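Local atomic coordinates of A207R protein, arginine decarboxylase (Paramecium bursaria Chlorella virus 1, PDB entry 2NV9), a protein that catalyses the decarboxylation of arginine with pyridoxal 5'-phosphate as cofactor, using a TIM-barrel domain of the eukaryotic ornithine decarboxylase type. Residues D29-W34 and R255-H260; P39-H44 and I249-G254; G180-E185 and G216-I221; G288-V293 and P348-Y353. The protein carries 1 engineered substitution. All coordinates share one frame; numbering follows the deposited sequence.

Contact 1: residues D29-W34 and R255-H260; sequences DLIDQW and RFFAEH. With PLP (pyridoxal-5'-phosphate), chain J.
L30 O takes one hydrogen bond, and the edges of F257 and F256 lie against it. The bond comes from W34 N of the next helical turn, 2.8 Å from L30 O. F257 CE1 comes within 3.6 Å of L30 O, and F256 CE2 lies a little farther off. The rest of the contact is apolar. It packs helix 24-37 of the TIM barrel against the short helix 255-258, which follows the last barrel strand. W34, F256 and F257 form an aromatic cluster. The edge of W34 points at a face of F256, with W34 CE3 3.8 Å from F256 CE2 and the planes at 81°. F257 meets the same indole obliquely, with F257 CZ 3.8 Å from W34 CE3. W34 has CG anti to its backbone N (chi1 175°), which carries the indole beyond the helix to both rings. Its NE1 makes a hydrogen bond to V41 O. L30 CB lies beside the rim of F257, 4.0 Å from F257 CD1. The I31 and F257 side chains cross at about a right angle, with I31 CG1 nearest F257 CE1. R255 N donates to PLP O3P over 2.9 Å. R255 NH2 forms a salt bridge with E296, and NH1 a hydrogen bond with S179 OG. Helix 255-258 thus turns its N-terminal end to the cofactor phosphate, where its dipole would probably favour the negative charge, and buries F256 and F257 against L30, I31 and W34.

Contact 2: residues P39-H44 and I249-G254; sequences PRVTPH and IVAEPG. With PLP (pyridoxal-5'-phosphate), chain J.
The guanidinium of R40 has I249 CD1 over the centre of one face, with R40 CZ 3.6 Å from I249 CD1. Its NH1 bonds to F242 O. The chain bends at chi3 (61°), which lays the flat group over the isoleucine tip. H44 carries the other flat side chain. T42 O lies at the edge of the imidazole, in its plane, and V250 meets the ring obliquely, with H44 CD2 3.9 Å from V250 CB. H44 ND1 is bonded to F66 O. The backbones belong to two parallel neighbours of the TIM barrel, strands 41-46 and 248-251, the first and the last of its strands in chain order. Their pairing closes the barrel. T42 N donates to I249 O at 2.9 Å, in a nearly straight bond. A251 N donates to T42 O at 3.2 Å. H44 N then donates to A251 O at 2.8 Å. Beyond the T42-I249 bond, a water accepts from I249 N and donates to R40 O. On one face of the pair, V41 CG1 packs on A251 CB at 3.7 Å, and P43 CB rests on P253 CG. Two helices cover this face: I238 of helix 229-241 lies on V41 and I249, and W34 of helix 24-37 on P43, A251 and P253. Past the strand end the chain reaches the cofactor. E252 OE1 lies 2.9 Å from PLP N1, and G254 N donates to PLP O2P at 2.9 Å. An acidic group beside the pyridine nitrogen is consistent with the electron-sink role of this cofactor in the family.

Contact 3: residues G180-E185 and G216-I221; sequences GSRNPE and GLHADI. With PLP (pyridoxal-5'-phosphate), chain J.
Two of the loops that form the phosphate-binding end of the TIM barrel meet at G180 and G216. S181 N donates to G216 O at 2.8 Å in a nearly straight bond, which ties the loops together beside the cofactor. G216 N donates to PLP O2P at 2.8 Å, with an angle of 178°. The two glycines bring backbone close to the phosphate. G180 CA also sits 3.5 Å from H218 CE1. Farther out, R182 reaches the other loop with a chain extended from CG to NE (chi2 -167°). Its guanidinium lies flat on the H218 imidazole, centres 3.6 Å apart and planes at 12°, with NH2 over the ring centre. The same group grips D220 side-on in a two-pronged salt bridge. R182 NE reaches D220 OD2 at 2.9 Å, and R182 NH2 reaches D220 OD1, on its syn lone pair, at the same distance. The carboxylate is nearly coplanar with the guanidinium, so ring and acid hold the arginine flat from a face and an edge. Y229 OH gives D220 OD2 a further partner. One water completes the join: it donates to S181 O at 2.7 Å and accepts from H218 N at 3.0 Å.

Contact 4: residues G288-V293 and P348-Y353; sequences GGFSNV and PSWGAY. With PLP (pyridoxal-5'-phosphate), chain J.
W350 and N292 each give a hydrogen bond to the backbone of the other segment. W350 NE1 donates to G289 O at 2.8 Å. The indole N-H comes from above the carbonyl plane, 45° out of it, and the bond is bent. N292 ND2 donates to A352 O at 2.9 Å. N292 has CG beside its backbone N (chi1 -77°), which turns the amide toward A352 O. This bond runs nearly along the C=O axis, and the acceptor lies in the amide plane. A water adds an indirect link. It accepts from N292 N and is bonded to both G289 O and Y353 O, so the start of helix 291-295 is stitched to the loop ahead of the cofactor. That loop follows strand 344-347 of the beta domain and returns to the barrel, and it brings Y353 to the PLP phosphate. Y353 OH donates to PLP O3P, modelled at an unusually short 2.5 Å, with the oxygen near the plane of the phenol ring. F361 of the second subunit packs on Y353, so Y353, which binds the phosphate, also touches that subunit. The aromatic contact is made by F290 and W350. Their side chains cross at about a right angle, and the F290 ring meets the five-membered indole ring obliquely, with planes at 38°. F290 CD1 approaches W350 CZ2 to 3.3 Å, which is tight for carbon atoms. F347 meets the F290 ring edge-to-face. Packing of N292 on Y353 is lighter: N292 OD1 lies 3.6 Å from Y353 CB, and the amide stands steeply to the phenol plane.

From the N terminus, helix 24-37 opens contact 1 and strand 41-46 opens contact 2. The barrel then runs on to 180-185, and contact 3 closes a loop that holds helix 184-204 and strand 210-212. Contact 2 closes at 249-254 and contact 1 at 255-260, so contact 3 lies within contact 2 and contact 2 within contact 1. Contact 4 comes afterwards, from 288-293 to 348-353, and crosses none of them. W34 joins contacts 1 and 2 by touching P43, A251 and P253. H260 bonds to A219 of contact 3 and S349 of contact 4. Barrel and beta domain thus meet round helix 255-258, and all four contacts reach the same PLP.

Contact 1: residues D29-W34 and R255-H260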
# COMPACT_ATOMS: atom_id res chain seq x y z
N ASP B 29 21.83 8.77 19.34
CA ASP B 29 21.82 10.18 19.76
C ASP B 29 20.42 10.67 20.14
O ASP B 29 20.27 11.40 21.13
CB ASP B 29 22.43 11.08 18.69
CG ASP B 29 23.94 10.91 18.56
OD1 ASP B 29 24.50 11.47 17.60
OD2 ASP B 29 24.58 10.26 19.40
N LEU B 30 19.40 10.27 19.36
CA LEU B 30 18.01 10.68 19.64
C LEU B 30 17.44 10.06 20.92
O LEU B 30 16.64 10.68 21.62
CB LEU B 30 17.07 10.41 18.45
CG LEU B 30 17.15 11.45 17.31
CD1 LEU B 30 16.46 10.93 16.07
CD2 LEU B 30 16.56 12.82 17.73
N ILE B 31 17.82 8.82 21.19
CA ILE B 31 17.50 8.16 22.46
C ILE B 31 18.08 8.98 23.64
O ILE B 31 17.36 9.25 24.59
CB ILE B 31 17.98 6.69 22.50
CG1 ILE B 31 17.22 5.86 21.44
CG2 ILE B 31 17.82 6.10 23.94
CD1 ILE B 31 17.91 4.58 21.08
N ASP B 32 19.35 9.37 23.53
CA ASP B 32 20.00 10.22 24.54
C ASP B 32 19.24 11.54 24.75
O ASP B 32 19.09 12.01 25.88
CB ASP B 32 21.46 10.52 24.17
CG ASP B 32 22.37 9.29 24.33
OD1 ASP B 32 23.56 9.35 23.92
OD2 ASP B 32 21.92 8.28 24.89
N GLN B 33 18.81 12.14 23.64
CA GLN B 33 18.02 13.37 23.70
C GLN B 33 16.65 13.12 24.33
O GLN B 33 16.16 13.96 25.07
CB GLN B 33 17.86 13.99 22.31
CG GLN B 33 19.16 14.59 21.78
CD GLN B 33 19.65 15.72 22.64
OE1 GLN B 33 20.73 15.65 23.24
NE2 GLN B 33 18.84 16.79 22.72
N TRP B 34 16.06 11.96 24.07
CA TRP B 34 14.77 11.64 24.65
C TRP B 34 14.87 11.64 26.18
O TRP B 34 14.00 12.16 26.87
CB TRP B 34 14.25 10.29 24.13
CG TRP B 34 12.98 9.88 24.81
CD1 TRP B 34 12.84 9.34 26.07
CD2 TRP B 34 11.66 9.98 24.27
NE1 TRP B 34 11.51 9.11 26.34
CE2 TRP B 34 10.76 9.50 25.26
CE3 TRP B 34 11.14 10.47 23.07
CZ2 TRP B 34 9.39 9.47 25.07
CZ3 TRP B 34 9.77 10.44 22.88
CH2 TRP B 34 8.91 9.94 23.86
N ARG B 255 7.66 7.57 14.87
CA ARG B 255 8.31 8.54 13.99
C ARG B 255 9.44 9.35 14.66
O ARG B 255 10.42 9.65 13.99
CB ARG B 255 7.27 9.47 13.31
CG ARG B 255 6.39 10.25 14.30
CD ARG B 255 5.03 10.77 13.65
NE ARG B 255 5.25 11.07 12.25
CZ ARG B 255 4.52 10.65 11.22
NH1 ARG B 255 3.45 9.84 11.35
NH2 ARG B 255 4.88 11.06 10.02
N PHE B 256 9.31 9.65 15.95
CA PHE B 256 10.35 10.40 16.67
C PHE B 256 11.74 9.79 16.42
O PHE B 256 12.69 10.50 16.13
CB PHE B 256 10.06 10.49 18.19
CG PHE B 256 11.03 11.36 18.94
CD1 PHE B 256 10.74 12.73 19.17
CD2 PHE B 256 12.24 10.84 19.41
CE1 PHE B 256 11.65 13.54 19.87
CE2 PHE B 256 13.15 11.67 20.09
CZ PHE B 256 12.85 13.01 20.32
N PHE B 257 11.81 8.46 16.52
CA PHE B 257 13.08 7.75 16.37
C PHE B 257 13.34 7.29 14.94
O PHE B 257 14.46 7.34 14.49
CB PHE B 257 13.15 6.55 17.35
CG PHE B 257 13.18 6.96 18.79
CD1 PHE B 257 14.25 7.68 19.31
CD2 PHE B 257 12.12 6.63 19.64
CE1 PHE B 257 14.28 8.09 20.63
CE2 PHE B 257 12.14 7.04 20.99
CZ PHE B 257 13.22 7.76 21.48
N ALA B 258 12.31 6.89 14.22
CA ALA B 258 12.48 6.30 12.90
C ALA B 258 12.70 7.31 11.74
O ALA B 258 13.47 7.04 10.81
CB ALA B 258 11.35 5.29 12.60
N GLU B 259 12.08 8.49 11.82
CA GLU B 259 12.11 9.46 10.74
C GLU B 259 13.50 9.73 10.19
O GLU B 259 13.71 9.60 9.00
CB GLU B 259 11.43 10.79 11.13
CG GLU B 259 11.34 11.77 9.96
CD GLU B 259 10.69 13.10 10.35
OE1 GLU B 259 10.26 13.19 11.50
OE2 GLU B 259 10.64 14.05 9.51
N HIS B 260 14.45 10.08 11.06
CA HIS B 260 15.81 10.46 10.65
C HIS B 260 16.79 9.31 10.54
O HIS B 260 17.97 9.52 10.27
CB HIS B 260 16.37 11.52 11.62
CG HIS B 260 15.48 12.71 11.78
ND1 HIS B 260 15.08 13.48 10.71
CD2 HIS B 260 14.88 13.24 12.87
CE1 HIS B 260 14.27 14.44 11.14
NE2 HIS B 260 14.14 14.31 12.45
N1 PLP J . 0.89 3.96 19.25
C2 PLP J . -0.22 3.62 18.59
C2A PLP J . -1.39 2.92 19.33
C3 PLP J . -0.34 3.94 17.24
O3 PLP J . -1.48 3.60 16.62
C4 PLP J . 0.70 4.59 16.57
C4A PLP J . 0.58 4.96 15.04
O4A PLP J . -0.44 5.53 14.57
C5 PLP J . 1.86 4.89 17.29
C6 PLP J . 1.89 4.56 18.65
C5A PLP J . 3.10 5.58 16.74
O4P PLP J . 2.74 6.88 16.18
P PLP J . 3.87 7.90 15.79
O1P PLP J . 3.27 9.09 15.13
O2P PLP J . 4.76 8.28 17.01
O3P PLP J . 4.80 7.10 14.73

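Contact 2: residues P39-H44 and I249-G254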
# COMPACT_ATOMS: atom_id res chain seq x y z
N PRO B 39 12.71 13.18 30.91
CA PRO B 39 13.42 12.31 31.87
C PRO B 39 12.53 11.38 32.68
O PRO B 39 13.05 10.44 33.24
CB PRO B 39 14.16 13.31 32.78
CG PRO B 39 13.30 14.56 32.71
CD PRO B 39 12.83 14.61 31.27
N ARG B 40 11.21 11.60 32.74
CA ARG B 40 10.34 10.63 33.45
C ARG B 40 9.65 9.57 32.59
O ARG B 40 8.95 8.70 33.12
CB ARG B 40 9.27 11.33 34.28
CG ARG B 40 9.77 12.10 35.49
CD ARG B 40 8.58 12.63 36.36
NE ARG B 40 7.71 11.56 36.89
CZ ARG B 40 6.49 11.74 37.39
NH1 ARG B 40 5.94 12.95 37.45
NH2 ARG B 40 5.79 10.70 37.85
N VAL B 41 9.86 9.63 31.27
CA VAL B 41 9.01 8.91 30.37
C VAL B 41 9.80 7.80 29.70
O VAL B 41 10.78 8.04 29.00
CB VAL B 41 8.35 9.82 29.27
CG1 VAL B 41 7.40 8.99 28.35
CG2 VAL B 41 7.60 11.03 29.86
N THR B 42 9.35 6.57 29.91
CA THR B 42 10.02 5.44 29.27
C THR B 42 9.43 5.18 27.89
O THR B 42 8.26 4.89 27.77
CB THR B 42 9.91 4.16 30.10
OG1 THR B 42 10.54 4.38 31.37
CG2 THR B 42 10.55 3.02 29.35
N PRO B 43 10.27 5.28 26.83
CA PRO B 43 9.71 5.07 25.49
C PRO B 43 9.57 3.57 25.12
O PRO B 43 10.53 2.76 25.28
CB PRO B 43 10.71 5.78 24.57
CG PRO B 43 12.01 5.76 25.32
CD PRO B 43 11.71 5.59 26.81
N HIS B 44 8.37 3.22 24.66
CA HIS B 44 8.09 1.92 24.08
C HIS B 44 7.97 2.15 22.57
O HIS B 44 6.94 2.61 22.11
CB HIS B 44 6.80 1.35 24.68
CG HIS B 44 6.97 0.79 26.06
ND1 HIS B 44 6.84 -0.55 26.33
CD2 HIS B 44 7.27 1.38 27.24
CE1 HIS B 44 7.06 -0.77 27.62
NE2 HIS B 44 7.28 0.39 28.20
N ILE B 249 5.32 6.70 33.89
CA ILE B 249 4.90 7.29 32.63
C ILE B 249 5.64 6.61 31.46
O ILE B 249 6.88 6.42 31.51
CB ILE B 249 5.10 8.81 32.64
CG1 ILE B 249 4.55 9.36 33.96
CG2 ILE B 249 4.43 9.46 31.38
CD1 ILE B 249 5.02 10.68 34.27
N VAL B 250 4.87 6.22 30.45
CA VAL B 250 5.45 5.67 29.20
C VAL B 250 4.89 6.40 27.99
O VAL B 250 3.94 7.18 28.12
CB VAL B 250 5.25 4.11 29.07
CG1 VAL B 250 5.78 3.41 30.37
CG2 VAL B 250 3.79 3.74 28.80
N ALA B 251 5.55 6.22 26.85
CA ALA B 251 5.09 6.74 25.57
C ALA B 251 5.20 5.62 24.51
O ALA B 251 5.90 4.63 24.73
CB ALA B 251 5.90 7.97 25.16
N GLU B 252 4.53 5.80 23.38
CA GLU B 252 4.65 4.84 22.27
C GLU B 252 5.19 5.55 20.99
O GLU B 252 4.50 5.60 19.98
CB GLU B 252 3.27 4.23 21.99
CG GLU B 252 2.58 3.67 23.24
CD GLU B 252 1.12 3.39 23.04
OE1 GLU B 252 0.54 3.90 22.09
OE2 GLU B 252 0.52 2.67 23.86
N PRO B 253 6.41 6.12 21.06
CA PRO B 253 6.84 6.91 19.88
C PRO B 253 7.29 6.02 18.72
O PRO B 253 7.96 5.01 18.94
CB PRO B 253 8.01 7.74 20.43
CG PRO B 253 8.61 6.83 21.51
CD PRO B 253 7.45 6.07 22.12
N GLY B 254 6.90 6.36 17.48
CA GLY B 254 7.46 5.64 16.32
C GLY B 254 8.33 6.61 15.51
O GLY B 254 9.56 6.53 15.50
N1 PLP J . 0.89 3.96 19.25
C2 PLP J . -0.22 3.62 18.59
C2A PLP J . -1.39 2.92 19.33
C3 PLP J . -0.34 3.94 17.24
O3 PLP J . -1.48 3.60 16.62
C4 PLP J . 0.70 4.59 16.57
C4A PLP J . 0.58 4.96 15.04
O4A PLP J . -0.44 5.53 14.57
C5 PLP J . 1.86 4.89 17.29
C6 PLP J . 1.89 4.56 18.65
C5A PLP J . 3.10 5.58 16.74
O4P PLP J . 2.74 6.88 16.18
P PLP J . 3.87 7.90 15.79
O1P PLP J . 3.27 9.09 15.13
O2P PLP J . 4.76 8.28 17.01
O3P PLP J . 4.80 7.10 14.73
O HOH W 1 7.80 7.35 35.04

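Contact 3: residues G180-E185 and G216-I221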
# COMPACT_ATOMS: atom_id res chain seq x y z
N GLY B 180 1.83 12.07 13.70
CA GLY B 180 2.36 13.31 13.07
C GLY B 180 1.66 14.54 13.63
O GLY B 180 1.00 15.29 12.90
N SER B 181 1.84 14.76 14.93
CA SER B 181 1.26 15.84 15.68
C SER B 181 2.28 16.92 16.04
O SER B 181 3.40 16.61 16.45
CB SER B 181 0.63 15.31 17.00
OG SER B 181 0.18 16.41 17.77
N ARG B 182 1.87 18.18 15.86
CA ARG B 182 2.68 19.38 16.24
C ARG B 182 1.80 20.35 17.04
O ARG B 182 1.92 21.61 16.95
CB ARG B 182 3.29 20.06 15.00
CG ARG B 182 4.19 19.11 14.16
CD ARG B 182 5.03 19.88 13.14
NE ARG B 182 6.20 19.14 12.72
CZ ARG B 182 6.28 18.43 11.59
NH1 ARG B 182 5.21 18.34 10.77
NH2 ARG B 182 7.40 17.79 11.28
N ASN B 183 0.91 19.75 17.83
CA ASN B 183 -0.05 20.50 18.66
C ASN B 183 0.17 20.19 20.16
O ASN B 183 -0.37 19.21 20.68
CB ASN B 183 -1.46 20.10 18.22
CG ASN B 183 -2.59 20.84 18.97
OD1 ASN B 183 -3.74 20.67 18.62
ND2 ASN B 183 -2.28 21.65 19.96
N PRO B 184 0.96 21.04 20.86
CA PRO B 184 1.28 20.77 22.25
C PRO B 184 0.01 20.80 23.11
O PRO B 184 -0.10 20.07 24.06
CB PRO B 184 2.24 21.91 22.63
CG PRO B 184 1.95 23.02 21.67
CD PRO B 184 1.54 22.33 20.39
N GLU B 185 -0.96 21.64 22.73
CA GLU B 185 -2.19 21.72 23.51
C GLU B 185 -3.01 20.42 23.52
O GLU B 185 -3.64 20.10 24.53
CB GLU B 185 -3.06 22.93 23.07
CG GLU B 185 -4.07 23.31 24.14
CD GLU B 185 -3.47 24.12 25.29
OE1 GLU B 185 -2.74 25.15 25.03
OE2 GLU B 185 -3.79 23.84 26.49
N GLY B 216 3.05 10.13 18.16
CA GLY B 216 2.67 11.35 17.38
C GLY B 216 3.76 12.38 17.20
O GLY B 216 3.73 13.12 16.25
N LEU B 217 4.75 12.39 18.08
CA LEU B 217 5.77 13.45 18.07
C LEU B 217 6.82 13.29 16.96
O LEU B 217 7.25 12.17 16.63
CB LEU B 217 6.50 13.53 19.41
CG LEU B 217 5.67 13.65 20.67
CD1 LEU B 217 6.56 13.51 21.88
CD2 LEU B 217 5.00 15.02 20.64
N HIS B 218 7.22 14.44 16.40
CA HIS B 218 8.34 14.50 15.50
C HIS B 218 9.59 14.87 16.28
O HIS B 218 9.54 15.61 17.30
CB HIS B 218 8.11 15.58 14.44
CG HIS B 218 7.18 15.17 13.35
ND1 HIS B 218 5.82 15.42 13.40
CD2 HIS B 218 7.41 14.57 12.16
CE1 HIS B 218 5.27 14.99 12.28
NE2 HIS B 218 6.21 14.46 11.52
N ALA B 219 10.71 14.41 15.77
CA ALA B 219 11.99 14.92 16.21
C ALA B 219 12.33 16.08 15.28
O ALA B 219 13.10 15.92 14.36
CB ALA B 219 13.06 13.83 16.17
N ASP B 220 11.75 17.26 15.56
CA ASP B 220 11.94 18.44 14.72
C ASP B 220 13.22 19.14 15.13
O ASP B 220 13.37 19.57 16.28
CB ASP B 220 10.74 19.41 14.81
CG ASP B 220 9.51 18.88 14.09
OD1 ASP B 220 9.67 18.26 13.02
OD2 ASP B 220 8.39 19.08 14.58
N ILE B 221 14.13 19.24 14.17
CA ILE B 221 15.45 19.79 14.38
C ILE B 221 15.65 21.09 13.58
O ILE B 221 15.37 21.13 12.37
CB ILE B 221 16.52 18.76 13.98
CG1 ILE B 221 16.30 17.45 14.75
CG2 ILE B 221 17.92 19.35 14.18
CD1 ILE B 221 16.88 16.18 14.07
N1 PLP J . 0.89 3.96 19.25
C2 PLP J . -0.22 3.62 18.59
C2A PLP J . -1.39 2.92 19.33
C3 PLP J . -0.34 3.94 17.24
O3 PLP J . -1.48 3.60 16.62
C4 PLP J . 0.70 4.59 16.57
C4A PLP J . 0.58 4.96 15.04
O4A PLP J . -0.44 5.53 14.57
C5 PLP J . 1.86 4.89 17.29
C6 PLP J . 1.89 4.56 18.65
C5A PLP J . 3.10 5.58 16.74
O4P PLP J . 2.74 6.88 16.18
P PLP J . 3.87 7.90 15.79
O1P PLP J . 3.27 9.09 15.13
O2P PLP J . 4.76 8.28 17.01
O3P PLP J . 4.80 7.10 14.73
O HOH W 2 5.94 17.01 17.23

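Contact 4: residues G288-V293 and P348-Y353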
# COMPACT_ATOMS: atom_id res chain seq x y z
N GLY B 288 5.98 1.66 -3.37
CA GLY B 288 7.27 1.25 -2.80
C GLY B 288 7.54 1.99 -1.49
O GLY B 288 6.81 1.79 -0.52
N GLY B 289 8.60 2.80 -1.44
CA GLY B 289 8.96 3.54 -0.22
C GLY B 289 8.21 4.88 0.02
O GLY B 289 8.46 5.61 0.99
N PHE B 290 7.31 5.21 -0.90
CA PHE B 290 6.70 6.57 -0.92
C PHE B 290 5.21 6.64 -0.61
O PHE B 290 4.47 7.57 -1.08
CB PHE B 290 7.05 7.28 -2.26
CG PHE B 290 8.46 7.77 -2.32
CD1 PHE B 290 8.81 9.05 -1.85
CD2 PHE B 290 9.46 6.95 -2.87
CE1 PHE B 290 10.13 9.49 -1.90
CE2 PHE B 290 10.77 7.39 -2.94
CZ PHE B 290 11.12 8.64 -2.44
N SER B 291 4.73 5.68 0.18
CA SER B 291 3.30 5.74 0.64
C SER B 291 2.93 7.03 1.38
O SER B 291 1.77 7.44 1.36
CB SER B 291 2.92 4.50 1.48
OG SER B 291 3.60 4.55 2.73
N ASN B 292 3.91 7.71 2.00
CA ASN B 292 3.65 8.95 2.78
C ASN B 292 3.10 10.08 1.95
O ASN B 292 2.39 10.94 2.49
CB ASN B 292 4.90 9.45 3.53
CG ASN B 292 5.20 8.62 4.79
OD1 ASN B 292 4.27 8.09 5.40
ND2 ASN B 292 6.48 8.45 5.15
N VAL B 293 3.44 10.09 0.66
CA VAL B 293 2.90 11.06 -0.31
C VAL B 293 1.37 10.93 -0.33
O VAL B 293 0.65 11.93 -0.35
CB VAL B 293 3.50 10.77 -1.74
CG1 VAL B 293 2.78 11.61 -2.82
CG2 VAL B 293 4.99 11.04 -1.75
N PRO B 348 16.07 12.85 2.18
CA PRO B 348 16.46 12.89 3.59
C PRO B 348 15.32 12.43 4.49
O PRO B 348 14.15 12.51 4.09
CB PRO B 348 16.73 14.39 3.82
CG PRO B 348 17.11 14.88 2.50
CD PRO B 348 16.19 14.17 1.56
N SER B 349 15.66 11.97 5.68
CA SER B 349 14.69 11.70 6.75
C SER B 349 13.53 10.81 6.28
O SER B 349 12.35 11.15 6.42
CB SER B 349 14.25 13.02 7.38
OG SER B 349 15.38 13.71 7.90
N TRP B 350 13.89 9.65 5.74
CA TRP B 350 12.92 8.79 5.07
C TRP B 350 12.80 7.41 5.75
O TRP B 350 12.74 6.39 5.07
CB TRP B 350 13.25 8.66 3.56
CG TRP B 350 11.98 8.52 2.74
CD1 TRP B 350 11.52 7.39 2.14
CD2 TRP B 350 10.98 9.52 2.52
NE1 TRP B 350 10.32 7.62 1.53
CE2 TRP B 350 9.95 8.91 1.77
CE3 TRP B 350 10.86 10.87 2.88
CZ2 TRP B 350 8.80 9.62 1.35
CZ3 TRP B 350 9.74 11.56 2.47
CH2 TRP B 350 8.73 10.93 1.69
N GLY B 351 12.76 7.39 7.09
CA GLY B 351 12.72 6.11 7.82
C GLY B 351 11.39 5.77 8.48
O GLY B 351 11.22 4.65 8.98
N ALA B 352 10.47 6.75 8.51
CA ALA B 352 9.18 6.56 9.23
C ALA B 352 8.02 6.27 8.29
O ALA B 352 7.70 7.10 7.46
CB ALA B 352 8.85 7.79 10.17
N TYR B 353 7.42 5.07 8.41
CA TYR B 353 6.31 4.66 7.53
C TYR B 353 6.74 4.69 6.06
O TYR B 353 6.01 5.19 5.18
CB TYR B 353 5.02 5.50 7.76
CG TYR B 353 4.63 5.48 9.21
CD1 TYR B 353 4.12 4.31 9.80
CD2 TYR B 353 4.79 6.63 10.01
CE1 TYR B 353 3.80 4.25 11.17
CE2 TYR B 353 4.49 6.60 11.37
CZ TYR B 353 4.00 5.39 11.97
OH TYR B 353 3.67 5.36 13.30
N1 PLP J . 0.89 3.96 19.25
C2 PLP J . -0.22 3.62 18.59
C2A PLP J . -1.39 2.92 19.33
C3 PLP J . -0.34 3.94 17.24
O3 PLP J . -1.48 3.60 16.62
C4 PLP J . 0.70 4.59 16.57
C4A PLP J . 0.58 4.96 15.04
O4A PLP J . -0.44 5.53 14.57
C5 PLP J . 1.86 4.89 17.29
C6 PLP J . 1.89 4.56 18.65
C5A PLP J . 3.10 5.58 16.74
O4P PLP J . 2.74 6.88 16.18
P PLP J . 3.87 7.90 15.79
O1P PLP J . 3.27 9.09 15.13
O2P PLP J . 4.76 8.28 17.01
O3P PLP J . 4.80 7.10 14.73
O HOH W 3 6.40 6.49 2.73